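Local coordinates for protein salt-tolerant glutaminase (Micrococcus luteus, PDB 3IHB) that probably catalyses the hydrolysis of L-glutamine to L-glutamate and ammonium, and carries a STAS domain behind its glutaminase domain, at residues I28-E33 and Y157-A162; E59-S64 and Q194-V199; M112-A117 and D165-L170; G254-S259 and L304-G309; I335-A340 and R422-E427. All coordinates share one frame; numbering follows the deposited sequence.

Contact 1. Residues I28-E33 and Y157-A162. With GLU (glutamic acid), chain C.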
# COMPACT_ATOMS: atom_id res chain seq x y z
N ILE A 28 -33.13 4.84 13.77
CA ILE A 28 -33.74 3.53 13.54
C ILE A 28 -33.88 2.91 14.93
O ILE A 28 -32.92 2.37 15.47
CB ILE A 28 -32.85 2.62 12.65
CG1 ILE A 28 -32.76 3.23 11.24
CG2 ILE A 28 -33.41 1.21 12.58
CD1 ILE A 28 -31.79 2.51 10.31
N PRO A 29 -35.09 2.97 15.51
CA PRO A 29 -35.35 2.43 16.85
C PRO A 29 -34.63 1.14 17.26
O PRO A 29 -34.05 1.08 18.35
CB PRO A 29 -36.88 2.28 16.88
CG PRO A 29 -37.26 2.19 15.43
CD PRO A 29 -36.36 3.21 14.80
N VAL A 30 -34.64 0.13 16.40
CA VAL A 30 -33.98 -1.13 16.73
C VAL A 30 -32.50 -0.99 17.06
O VAL A 30 -31.98 -1.72 17.92
CB VAL A 30 -34.15 -2.16 15.59
CG1 VAL A 30 -33.41 -1.68 14.35
CG2 VAL A 30 -33.63 -3.51 16.03
N LEU A 31 -31.81 -0.06 16.40
CA LEU A 31 -30.39 0.16 16.65
C LEU A 31 -30.14 1.12 17.81
O LEU A 31 -29.12 1.02 18.50
CB LEU A 31 -29.71 0.71 15.39
CG LEU A 31 -29.54 -0.23 14.20
CD1 LEU A 31 -28.92 0.54 13.04
CD2 LEU A 31 -28.67 -1.42 14.60
N ALA A 32 -31.06 2.06 18.02
CA ALA A 32 -30.91 3.02 19.12
C ALA A 32 -31.10 2.32 20.46
O ALA A 32 -30.56 2.76 21.48
CB ALA A 32 -31.93 4.14 18.97
N GLU A 33 -31.86 1.23 20.45
CA GLU A 33 -32.14 0.47 21.65
C GLU A 33 -31.12 -0.64 21.94
O GLU A 33 -31.10 -1.20 23.03
CB GLU A 33 -33.54 -0.14 21.56
CG GLU A 33 -34.66 0.88 21.42
CD GLU A 33 -34.75 1.81 22.63
OE1 GLU A 33 -35.58 2.75 22.59
OE2 GLU A 33 -34.01 1.60 23.61
N TYR A 157 -34.85 -4.74 9.07
CA TYR A 157 -35.35 -4.40 7.74
C TYR A 157 -36.67 -3.65 7.84
O TYR A 157 -36.81 -2.56 7.29
CB TYR A 157 -35.53 -5.67 6.92
CG TYR A 157 -36.28 -5.47 5.63
CD1 TYR A 157 -35.67 -4.87 4.53
CD2 TYR A 157 -37.61 -5.87 5.50
CE1 TYR A 157 -36.36 -4.66 3.34
CE2 TYR A 157 -38.31 -5.67 4.33
CZ TYR A 157 -37.69 -5.06 3.25
OH TYR A 157 -38.41 -4.87 2.09
N GLU A 158 -37.64 -4.23 8.54
CA GLU A 158 -38.95 -3.60 8.69
C GLU A 158 -38.81 -2.29 9.45
O GLU A 158 -39.40 -1.28 9.06
CB GLU A 158 -39.91 -4.53 9.44
CG GLU A 158 -40.14 -5.86 8.76
CD GLU A 158 -40.74 -5.72 7.37
OE1 GLU A 158 -40.20 -4.94 6.56
OE2 GLU A 158 -41.75 -6.40 7.08
N SER A 159 -38.05 -2.31 10.53
CA SER A 159 -37.82 -1.11 11.33
C SER A 159 -37.30 0.04 10.45
O SER A 159 -37.75 1.17 10.56
CB SER A 159 -36.80 -1.40 12.44
OG SER A 159 -36.44 -0.22 13.13
N GLU A 160 -36.34 -0.27 9.58
CA GLU A 160 -35.77 0.75 8.71
C GLU A 160 -36.67 1.08 7.52
O GLU A 160 -36.74 2.22 7.10
CB GLU A 160 -34.37 0.34 8.24
CG GLU A 160 -33.85 1.19 7.08
CD GLU A 160 -32.34 1.16 6.91
OE1 GLU A 160 -31.69 0.16 7.30
OE2 GLU A 160 -31.79 2.14 6.36
N MET A 161 -37.35 0.07 6.98
CA MET A 161 -38.23 0.31 5.84
C MET A 161 -39.35 1.29 6.16
O MET A 161 -39.91 1.92 5.26
CB MET A 161 -38.83 -1.01 5.35
CG MET A 161 -37.88 -1.83 4.51
SD MET A 161 -37.48 -0.97 2.98
CE MET A 161 -38.66 -1.70 1.85
N ALA A 162 -39.68 1.42 7.44
CA ALA A 162 -40.74 2.33 7.86
C ALA A 162 -40.28 3.79 7.88
O ALA A 162 -41.11 4.70 7.87
CB ALA A 162 -41.27 1.92 9.23
N GLU C . -28.67 1.49 6.36
CA GLU C . -28.26 2.90 6.46
C GLU C . -28.92 3.77 5.42
O GLU C . -28.94 4.97 5.56
CB GLU C . -26.74 3.05 6.32
CG GLU C . -25.97 2.81 7.59
CD GLU C . -24.47 3.10 7.47
OE1 GLU C . -24.09 4.22 7.05
OE2 GLU C . -23.68 2.21 7.83

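Contact 2. Residues E59-S64 and Q194-V199. With GLU (glutamic acid), chain C.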
# COMPACT_ATOMS: atom_id res chain seq x y z
N GLU A 59 -23.48 -11.08 16.64
CA GLU A 59 -23.97 -10.66 15.34
C GLU A 59 -24.61 -9.28 15.37
O GLU A 59 -25.21 -8.87 16.37
CB GLU A 59 -24.98 -11.67 14.79
CG GLU A 59 -24.43 -13.04 14.46
CD GLU A 59 -25.44 -13.89 13.70
OE1 GLU A 59 -26.66 -13.72 13.95
OE2 GLU A 59 -25.04 -14.73 12.86
N PHE A 60 -24.48 -8.55 14.26
CA PHE A 60 -25.07 -7.22 14.15
C PHE A 60 -25.24 -6.98 12.66
O PHE A 60 -24.56 -7.59 11.86
CB PHE A 60 -24.14 -6.16 14.77
CG PHE A 60 -22.75 -6.18 14.21
CD1 PHE A 60 -22.48 -5.57 12.98
CD2 PHE A 60 -21.74 -6.89 14.85
CE1 PHE A 60 -21.22 -5.68 12.39
CE2 PHE A 60 -20.48 -7.01 14.27
CZ PHE A 60 -20.22 -6.41 13.04
N THR A 61 -26.18 -6.11 12.29
CA THR A 61 -26.39 -5.81 10.89
C THR A 61 -25.14 -5.10 10.36
O THR A 61 -24.61 -4.18 11.01
CB THR A 61 -27.67 -4.97 10.70
OG1 THR A 61 -27.62 -3.80 11.53
CG2 THR A 61 -28.89 -5.79 11.11
N ILE A 62 -24.66 -5.54 9.20
CA ILE A 62 -23.45 -4.99 8.60
C ILE A 62 -23.62 -3.59 8.01
O ILE A 62 -22.65 -2.84 7.89
CB ILE A 62 -22.92 -5.96 7.52
CG1 ILE A 62 -21.53 -5.50 7.06
CG2 ILE A 62 -23.90 -6.07 6.39
CD1 ILE A 62 -20.83 -6.50 6.15
N GLN A 63 -24.85 -3.23 7.66
CA GLN A 63 -25.11 -1.91 7.11
C GLN A 63 -24.10 -1.49 6.04
O GLN A 63 -23.78 -2.27 5.15
CB GLN A 63 -25.16 -0.89 8.24
CG GLN A 63 -26.22 -1.19 9.31
CD GLN A 63 -27.65 -1.22 8.77
OE1 GLN A 63 -28.03 -0.41 7.92
NE2 GLN A 63 -28.47 -2.14 9.28
N SER A 64 -23.60 -0.26 6.13
CA SER A 64 -22.66 0.29 5.14
C SER A 64 -21.48 -0.60 4.81
O SER A 64 -21.00 -0.59 3.68
CB SER A 64 -22.12 1.65 5.58
OG SER A 64 -22.93 2.72 5.11
N GLN A 194 -30.23 -5.71 2.21
CA GLN A 194 -28.79 -5.88 2.05
C GLN A 194 -28.06 -5.40 3.31
O GLN A 194 -27.15 -6.07 3.80
CB GLN A 194 -28.33 -5.04 0.86
CG GLN A 194 -26.83 -4.84 0.77
CD GLN A 194 -26.48 -3.83 -0.30
OE1 GLN A 194 -26.99 -3.90 -1.42
NE2 GLN A 194 -25.59 -2.90 0.03
N CYS A 195 -28.45 -4.23 3.81
CA CYS A 195 -27.84 -3.66 4.99
C CYS A 195 -28.18 -4.42 6.26
O CYS A 195 -27.50 -4.26 7.29
CB CYS A 195 -28.27 -2.20 5.16
SG CYS A 195 -27.60 -1.06 3.94
N ALA A 196 -29.22 -5.24 6.19
CA ALA A 196 -29.68 -6.00 7.35
C ALA A 196 -29.05 -7.38 7.50
O ALA A 196 -29.39 -8.12 8.42
CB ALA A 196 -31.20 -6.12 7.30
N VAL A 197 -28.15 -7.74 6.59
CA VAL A 197 -27.50 -9.03 6.68
C VAL A 197 -26.69 -9.05 7.98
O VAL A 197 -25.99 -8.08 8.29
CB VAL A 197 -26.57 -9.27 5.48
CG1 VAL A 197 -25.79 -10.55 5.67
CG2 VAL A 197 -27.41 -9.35 4.21
N LEU A 198 -26.80 -10.15 8.73
CA LEU A 198 -26.11 -10.29 10.01
C LEU A 198 -24.72 -10.92 9.94
O LEU A 198 -24.53 -11.97 9.32
CB LEU A 198 -26.98 -11.11 10.95
CG LEU A 198 -28.30 -10.44 11.31
CD1 LEU A 198 -29.34 -11.49 11.69
CD2 LEU A 198 -28.07 -9.43 12.44
N VAL A 199 -23.76 -10.28 10.59
CA VAL A 199 -22.38 -10.74 10.62
C VAL A 199 -21.78 -10.48 12.00
O VAL A 199 -22.30 -9.69 12.79
CB VAL A 199 -21.50 -10.00 9.58
CG1 VAL A 199 -21.99 -10.27 8.17
CG2 VAL A 199 -21.54 -8.49 9.86
N GLU C . -28.67 1.49 6.36
CA GLU C . -28.26 2.90 6.46
C GLU C . -28.92 3.77 5.42
O GLU C . -28.94 4.97 5.56
CB GLU C . -26.74 3.05 6.32
CG GLU C . -25.97 2.81 7.59
CD GLU C . -24.47 3.10 7.47
OE1 GLU C . -24.09 4.22 7.05
OE2 GLU C . -23.68 2.21 7.83
O HOH W 1 -25.89 -14.50 9.52

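Contact 3. Residues M112-A117 and D165-L170. With GLU (glutamic acid), chain C.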
# COMPACT_ATOMS: atom_id res chain seq x y z
N MET A 112 -19.42 4.04 -1.87
CA MET A 112 -19.49 4.02 -0.41
C MET A 112 -20.64 4.84 0.13
O MET A 112 -21.09 4.63 1.26
CB MET A 112 -18.17 4.53 0.20
CG MET A 112 -16.96 3.68 -0.13
SD MET A 112 -17.28 1.92 0.12
CE MET A 112 -16.59 1.72 1.66
N ILE A 113 -21.11 5.79 -0.68
CA ILE A 113 -22.23 6.62 -0.27
C ILE A 113 -23.53 5.92 -0.65
O ILE A 113 -23.56 5.14 -1.60
CB ILE A 113 -22.14 8.00 -0.92
CG1 ILE A 113 -21.89 7.85 -2.42
CG2 ILE A 113 -21.01 8.80 -0.27
CD1 ILE A 113 -22.00 9.16 -3.18
N ASN A 114 -24.60 6.19 0.09
CA ASN A 114 -25.91 5.58 -0.15
C ASN A 114 -26.36 5.65 -1.61
O ASN A 114 -26.72 4.64 -2.20
CB ASN A 114 -26.96 6.23 0.76
CG ASN A 114 -26.75 5.91 2.23
OD1 ASN A 114 -25.73 5.34 2.62
ND2 ASN A 114 -27.71 6.30 3.06
N ALA A 115 -26.36 6.85 -2.18
CA ALA A 115 -26.77 7.01 -3.58
C ALA A 115 -26.00 6.06 -4.49
O ALA A 115 -26.57 5.47 -5.41
CB ALA A 115 -26.56 8.46 -4.03
N GLY A 116 -24.70 5.90 -4.23
CA GLY A 116 -23.89 5.01 -5.05
C GLY A 116 -24.21 3.54 -4.80
O GLY A 116 -24.14 2.72 -5.72
N ALA A 117 -24.56 3.22 -3.56
CA ALA A 117 -24.88 1.85 -3.17
C ALA A 117 -26.20 1.40 -3.79
O ALA A 117 -26.39 0.21 -4.08
CB ALA A 117 -24.93 1.75 -1.64
N ASP A 165 -37.48 7.32 4.02
CA ASP A 165 -37.74 8.46 3.14
C ASP A 165 -36.49 9.03 2.48
O ASP A 165 -36.51 9.34 1.29
CB ASP A 165 -38.45 9.58 3.91
CG ASP A 165 -39.93 9.32 4.08
OD1 ASP A 165 -40.62 9.10 3.07
OD2 ASP A 165 -40.40 9.33 5.24
N ARG A 166 -35.41 9.17 3.25
CA ARG A 166 -34.17 9.71 2.71
C ARG A 166 -33.64 8.85 1.55
O ARG A 166 -33.38 9.37 0.47
CB ARG A 166 -33.08 9.84 3.80
CG ARG A 166 -31.78 10.46 3.28
CD ARG A 166 -30.82 10.84 4.40
NE ARG A 166 -29.62 11.53 3.90
CZ ARG A 166 -28.62 10.94 3.26
NH1 ARG A 166 -28.64 9.64 3.03
NH2 ARG A 166 -27.59 11.66 2.82
N ASN A 167 -33.49 7.54 1.76
CA ASN A 167 -33.00 6.68 0.69
C ASN A 167 -33.99 6.59 -0.48
O ASN A 167 -33.59 6.37 -1.62
CB ASN A 167 -32.69 5.27 1.21
CG ASN A 167 -31.37 5.21 1.96
OD1 ASN A 167 -30.39 5.84 1.57
ND2 ASN A 167 -31.34 4.43 3.04
N LEU A 168 -35.29 6.76 -0.20
CA LEU A 168 -36.30 6.73 -1.26
C LEU A 168 -36.08 7.99 -2.09
O LEU A 168 -36.25 7.99 -3.31
CB LEU A 168 -37.71 6.75 -0.67
CG LEU A 168 -38.26 5.43 -0.12
CD1 LEU A 168 -39.57 5.70 0.59
CD2 LEU A 168 -38.46 4.42 -1.26
N SER A 169 -35.70 9.06 -1.40
CA SER A 169 -35.41 10.34 -2.04
C SER A 169 -34.25 10.13 -3.00
O SER A 169 -34.31 10.50 -4.17
CB SER A 169 -35.01 11.36 -0.98
OG SER A 169 -34.71 12.61 -1.57
N LEU A 170 -33.19 9.51 -2.50
CA LEU A 170 -32.02 9.24 -3.31
C LEU A 170 -32.38 8.37 -4.52
O LEU A 170 -31.96 8.65 -5.64
CB LEU A 170 -30.93 8.58 -2.46
CG LEU A 170 -30.37 9.41 -1.29
CD1 LEU A 170 -29.31 8.60 -0.51
CD2 LEU A 170 -29.75 10.72 -1.84
N GLU C . -28.67 1.49 6.36
CA GLU C . -28.26 2.90 6.46
C GLU C . -28.92 3.77 5.42
O GLU C . -28.94 4.97 5.56
CB GLU C . -26.74 3.05 6.32
CG GLU C . -25.97 2.81 7.59
CD GLU C . -24.47 3.10 7.47
OE1 GLU C . -24.09 4.22 7.05
OE2 GLU C . -23.68 2.21 7.83

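Contact 4. Residues G254-S259 and L304-G309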
# COMPACT_ATOMS: atom_id res chain seq x y z
N GLY A 254 -4.07 4.95 7.93
CA GLY A 254 -3.58 4.26 6.75
C GLY A 254 -4.16 2.89 6.47
O GLY A 254 -3.51 2.05 5.85
N ILE A 255 -5.39 2.65 6.91
CA ILE A 255 -6.04 1.36 6.69
C ILE A 255 -7.35 1.48 5.92
O ILE A 255 -8.25 2.21 6.33
CB ILE A 255 -6.32 0.66 8.04
CG1 ILE A 255 -5.01 0.42 8.78
CG2 ILE A 255 -7.06 -0.66 7.80
CD1 ILE A 255 -5.18 -0.19 10.15
N PRO A 256 -7.46 0.79 4.77
CA PRO A 256 -8.69 0.85 3.97
C PRO A 256 -9.82 0.34 4.85
O PRO A 256 -9.80 -0.81 5.28
CB PRO A 256 -8.40 -0.11 2.81
CG PRO A 256 -6.91 -0.00 2.66
CD PRO A 256 -6.44 -0.03 4.10
N ALA A 257 -10.82 1.18 5.12
CA ALA A 257 -11.88 0.75 6.01
C ALA A 257 -13.22 1.42 5.80
O ALA A 257 -13.31 2.50 5.23
CB ALA A 257 -11.45 0.96 7.45
N LYS A 258 -14.27 0.74 6.27
CA LYS A 258 -15.62 1.25 6.20
C LYS A 258 -16.36 0.85 7.46
O LYS A 258 -16.33 -0.31 7.87
CB LYS A 258 -16.39 0.71 4.99
CG LYS A 258 -17.72 1.44 4.76
CD LYS A 258 -17.46 2.93 4.46
CE LYS A 258 -18.75 3.75 4.35
NZ LYS A 258 -19.36 3.94 5.70
N SER A 259 -17.02 1.82 8.06
CA SER A 259 -17.80 1.58 9.26
C SER A 259 -19.28 1.46 8.88
O SER A 259 -19.67 1.85 7.79
CB SER A 259 -17.60 2.75 10.24
OG SER A 259 -18.50 2.65 11.34
N LEU A 304 0.85 -0.93 10.93
CA LEU A 304 -0.00 -1.57 9.94
C LEU A 304 -0.59 -0.37 9.20
O LEU A 304 -1.74 0.00 9.41
CB LEU A 304 -1.11 -2.39 10.61
CG LEU A 304 -0.72 -3.73 11.25
CD1 LEU A 304 -1.87 -4.26 12.07
CD2 LEU A 304 -0.34 -4.73 10.17
N HIS A 305 0.25 0.23 8.37
CA HIS A 305 -0.10 1.42 7.60
C HIS A 305 0.18 1.15 6.12
O HIS A 305 1.26 0.68 5.76
CB HIS A 305 0.76 2.61 8.10
CG HIS A 305 0.24 3.95 7.68
ND1 HIS A 305 0.21 4.37 6.37
CD2 HIS A 305 -0.31 4.95 8.40
CE1 HIS A 305 -0.35 5.56 6.30
NE2 HIS A 305 -0.68 5.94 7.52
N LEU A 306 -0.79 1.46 5.28
CA LEU A 306 -0.67 1.26 3.83
C LEU A 306 0.63 1.87 3.28
O LEU A 306 1.18 1.37 2.30
CB LEU A 306 -1.88 1.90 3.14
CG LEU A 306 -2.26 1.62 1.68
CD1 LEU A 306 -2.59 0.15 1.46
CD2 LEU A 306 -3.47 2.48 1.35
N MET A 307 1.13 2.92 3.92
CA MET A 307 2.36 3.57 3.44
C MET A 307 3.65 3.00 4.02
O MET A 307 4.75 3.45 3.67
CB MET A 307 2.30 5.08 3.68
CG MET A 307 1.15 5.76 2.95
SD MET A 307 1.00 5.19 1.24
CE MET A 307 -0.13 6.40 0.56
N ASP A 308 3.53 2.02 4.91
CA ASP A 308 4.70 1.38 5.50
C ASP A 308 4.89 0.12 4.69
O ASP A 308 4.20 -0.88 4.89
CB ASP A 308 4.45 1.07 6.98
CG ASP A 308 4.76 2.26 7.89
OD1 ASP A 308 4.01 2.52 8.85
OD2 ASP A 308 5.77 2.93 7.63
N GLY A 309 5.82 0.18 3.74
CA GLY A 309 6.09 -0.94 2.86
C GLY A 309 6.54 -2.25 3.48
O GLY A 309 7.31 -2.28 4.43

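Contact 5. Residues I335-A340 and R422-E427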
# COMPACT_ATOMS: atom_id res chain seq x y z
N ILE A 335 5.85 -14.56 -5.98
CA ILE A 335 6.54 -13.72 -6.94
C ILE A 335 5.64 -12.86 -7.84
O ILE A 335 4.81 -13.37 -8.57
CB ILE A 335 7.49 -14.56 -7.81
CG1 ILE A 335 8.50 -15.27 -6.89
CG2 ILE A 335 8.23 -13.68 -8.81
CD1 ILE A 335 9.48 -16.14 -7.60
N ARG A 336 5.83 -11.56 -7.74
CA ARG A 336 5.10 -10.60 -8.54
C ARG A 336 6.18 -9.70 -9.11
O ARG A 336 7.35 -10.09 -9.16
CB ARG A 336 4.13 -9.78 -7.67
CG ARG A 336 3.10 -10.63 -6.93
CD ARG A 336 2.02 -9.79 -6.27
NE ARG A 336 1.10 -9.20 -7.25
CZ ARG A 336 0.09 -8.40 -6.95
NH1 ARG A 336 -0.16 -8.08 -5.69
NH2 ARG A 336 -0.70 -7.92 -7.91
N PHE A 337 5.82 -8.50 -9.53
CA PHE A 337 6.81 -7.60 -10.08
C PHE A 337 7.99 -7.42 -9.12
O PHE A 337 9.15 -7.36 -9.55
CB PHE A 337 6.20 -6.22 -10.35
CG PHE A 337 7.18 -5.25 -10.92
CD1 PHE A 337 7.38 -5.18 -12.29
CD2 PHE A 337 7.95 -4.45 -10.08
CE1 PHE A 337 8.34 -4.33 -12.82
CE2 PHE A 337 8.91 -3.60 -10.60
CZ PHE A 337 9.10 -3.54 -11.97
N GLY A 338 7.69 -7.32 -7.83
CA GLY A 338 8.73 -7.13 -6.84
C GLY A 338 9.81 -8.19 -6.90
O GLY A 338 11.00 -7.87 -7.05
N GLY A 339 9.41 -9.45 -6.79
CA GLY A 339 10.36 -10.54 -6.84
C GLY A 339 10.92 -10.73 -8.23
O GLY A 339 12.13 -10.84 -8.41
N ALA A 340 10.03 -10.77 -9.23
CA ALA A 340 10.44 -10.95 -10.62
C ALA A 340 11.53 -9.94 -10.97
O ALA A 340 12.53 -10.28 -11.61
CB ALA A 340 9.23 -10.77 -11.54
N ARG A 422 5.42 -14.32 -14.30
CA ARG A 422 5.62 -15.34 -15.33
C ARG A 422 6.23 -14.77 -16.60
O ARG A 422 7.25 -15.27 -17.07
CB ARG A 422 4.29 -16.00 -15.69
CG ARG A 422 3.69 -16.81 -14.58
CD ARG A 422 2.34 -17.33 -14.99
NE ARG A 422 1.54 -17.67 -13.82
CZ ARG A 422 0.23 -17.49 -13.74
NH1 ARG A 422 -0.43 -16.95 -14.76
NH2 ARG A 422 -0.42 -17.82 -12.63
N ARG A 423 5.60 -13.74 -17.15
CA ARG A 423 6.10 -13.12 -18.37
C ARG A 423 7.51 -12.53 -18.21
O ARG A 423 8.32 -12.63 -19.12
CB ARG A 423 5.12 -12.04 -18.84
CG ARG A 423 3.71 -12.58 -18.98
CD ARG A 423 2.83 -11.70 -19.85
NE ARG A 423 1.56 -12.36 -20.13
CZ ARG A 423 0.71 -12.00 -21.10
NH1 ARG A 423 0.99 -10.98 -21.89
NH2 ARG A 423 -0.41 -12.68 -21.27
N LEU A 424 7.79 -11.92 -17.06
CA LEU A 424 9.12 -11.33 -16.83
C LEU A 424 10.20 -12.40 -16.66
O LEU A 424 11.26 -12.33 -17.28
CB LEU A 424 9.12 -10.42 -15.60
CG LEU A 424 8.34 -9.10 -15.68
CD1 LEU A 424 8.51 -8.34 -14.37
CD2 LEU A 424 8.85 -8.27 -16.85
N ILE A 425 9.93 -13.37 -15.79
CA ILE A 425 10.90 -14.42 -15.56
C ILE A 425 11.08 -15.22 -16.85
O ILE A 425 12.18 -15.66 -17.17
CB ILE A 425 10.44 -15.33 -14.40
CG1 ILE A 425 10.59 -14.55 -13.09
CG2 ILE A 425 11.25 -16.63 -14.38
CD1 ILE A 425 10.01 -15.23 -11.88
N ALA A 426 9.99 -15.37 -17.61
CA ALA A 426 10.05 -16.09 -18.88
C ALA A 426 11.03 -15.39 -19.80
O ALA A 426 11.97 -16.01 -20.31
CB ALA A 426 8.67 -16.15 -19.53
N GLU A 427 10.82 -14.10 -20.00
CA GLU A 427 11.68 -13.29 -20.86
C GLU A 427 13.14 -13.35 -20.42
O GLU A 427 14.03 -13.38 -21.26
CB GLU A 427 11.20 -11.84 -20.86
CG GLU A 427 12.08 -10.88 -21.67
CD GLU A 427 12.11 -11.22 -23.15
OE1 GLU A 427 11.10 -11.75 -23.67
OE2 GLU A 427 13.14 -10.94 -23.81

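Contact 1. Residues I28-E33 and Y157-A162
S159 aims its CB at the short helix 29-32, and three apolar side chains from the start of that helix meet its hydroxyl. The contact lies in the glutaminase domain, of the serine beta-lactamase-like superfamily, where helix 154-161 brings E160 to the L-glutamate site. S159 OG stands anti to the backbone N (chi1 173°), which carries it across to I28, P29 and V30. It lies 3.4 Å from I28 CG2, and P29 CG approaches it equally closely. V30 adds CG1, 3.6 Å from S159 OG. The contact buries this hydroxyl, and no hydrogen-bonding partner for it is found in the model.

I28 is the N-cap residue of its helix, and its carbonyl O accepts from L31 N and A32 N. The CG1-CD1 branch of I28 passes obliquely against the extended side chain of E160: I28 CD1 rests 3.7 Å from E160 CD and lies near CB and CG as well. The aliphatic flank of E160 is thus packed while its carboxylate remains directed to the ligand. There the amino group is shared unevenly, with the ligand N 3.2 Å from E160 OE2 and weakly bonded to E160 OE1 at 3.4 Å.

Contact 2. Residues E59-S64 and Q194-V199
Q63 starts by leading away from C195 and then folds back over it. Its CB faces the bound glutamate, 3.8 Å from the ligand CG. The bend at chi2 (-61°) returns the chain, so that Q63 CG lies 3.9 Å from C195 O and CD closer still. At the tip the amide divides its work. Q63 OE1 accepts from the ligand amino N, modelled at 2.5 Å, so short that the exact distance is doubtful, and also touches C195 CB. Q63 NE2 donates to T61 OG1 at 2.9 Å, nearly straight (170°) and almost in the amide plane; this bond fixes the amide's rotation and presents OE1 to the ligand.

The backbone anchors the same residue: Q63 N donates to C195 O at 2.9 Å. Farther along, I62 N bonds to V197 O, and F60 and V199 form an antiparallel hydrogen-bonded pair, with V199 O over one face of the F60 ring. T61 and L198 make the adjoining non-hydrogen-bonded pair.

The two segments bring S64 and C195 to the L-glutamate site. Strand 198-199 follows helix 184-195 after a two-residue link and pairs with strand 60-61. Helix 201-212 packs on F60 and I62 through L204, while helix 154-161 touches T61 and Q63.

Contact 3. Residues M112-A117 and D165-L170
N114 and L170 meet through carbon: L170 CD1 sits 3.6 Å from N114 CB, and the leucine points its CB toward the start of helix 114-123. The same methyl lies 3.8 Å from A115 N, with A115 CB at a looser 4.5 Å. L170 therefore packs against the first turn, just after the N-cap residue I113.

N114 buries more surface here than any other residue of the two segments. Beyond the CB, its amide reaches N167 and the ligand. N114 ND2 donates weakly to N167 OD1 at 3.1 Å, the angle at hydrogen being only 129°. The two side chains run about perpendicular, and their amide planes are 51° apart. The same N114 ND2 makes a second weak bond, to the ligand's O at 3.1 Å. N167 also lies beside the ligand main chain, its ND2 3.5 Å from the ligand C.

N114 OD1 accepts from K67 NZ, while R166 NH1 forms a salt bridge with E94, whose other oxygen accepts from N114 N. With OD1 committed to the lysine, the amide turns its N-H side toward the ligand. The chemistry implies that N114 probably helps hold the main-chain carboxylate end of L-glutamate through one weak bond, with N167 close by and weakly bonded to N114.

Contact 4. Residues G254-S259 and L304-G309
The imidazole of H305 has G254 CA over the centre of one face. This is a CH-pi contact: the CA-to-centroid distance is 3.5 Å, only 14° off the ring normal. At the ring's edge, H305 ND1 accepts from M307 N at 3.0 Å, the donor lying in the ring plane. H305 NE2 is bonded to A251 O, so both ring nitrogens are engaged and the ring's rotation is fixed. The H305 CB points away from G254, but a chi1 of -163° swings the ring back over it.

G254, with no side chain and with positive phi (73°), lets the ring lie directly on its CA. Beside the ring, L306 N donates to G254 O at 2.8 Å, and L306 CB closes on the same oxygen at 3.2 Å. I255 CG1 packs on L304 O at 3.4 Å, while P256 CG is a looser neighbour of L306 CD2 at 4.4 Å.

L304 and L306 also pack on strand 264-269, and the second subunit places F337 against L304. H305-D308 form a type I beta turn closed by D308 N to H305 O. G254 is thus the positive-phi glycine that ends helix 246-252, bonded through its O to L306 N of that turn, and the chain runs on into strand 257-259, an edge strand of the domain's five-stranded antiparallel sheet.

Contact 5. Residues I335-A340 and R422-E427
L424 and I425, neighbouring bumps on helix 419-433, meet the first turn of helix 337-348 and I335, at the end of strand 333-335. Both helices belong to the STAS domain, and the contact between them is wholly apolar. A340 supplies the hollow: its small CB points at the other helix, allowing the CA atoms of A340 and I425 to come within 6.1 Å. L424 CD1 enters on one side, 3.8 Å from A340 CB, and the same methyl lies 3.9 Å from F337 CD1, an oblique approach to the ring. I425 occupies the other side, with CG1 4.3 Å from A340 CB.

F337 points its CB away, yet its fully trans first torsion (chi1 -180°) keeps the ring beside the methyl of L424. In the second subunit, F302 meets the F337 ring and packs on L424, so this patch continues into the interface with the second subunit. Deeper, the side chains of I335 and I425 cross at about a right angle, I335 CG2 lying 3.9 Å from I425 CD1.

Contacts 1, 2 and 3 surround one bound glutamate and alternate or nest along the chain. Contact 1 is the most superficial, only partly buried, and joins contact 2 through E160 and Q63; helix 154-161 is followed by helix 165-176 of contact 3. Contact 2 is ordered by backbone hydrogen bonds, contact 3 by weak amide bonds, contact 1 by carbon packing beside a carboxylate. Contact 4 is buried nearer the chain's centre: its K258 reaches S64 of contact 2 and M112 of contact 3, while its far end meets the second subunit. Contact 5, also buried but purely apolar, lies in the STAS domain, centres about 52 Å from contact 1, and shares that subunit interface.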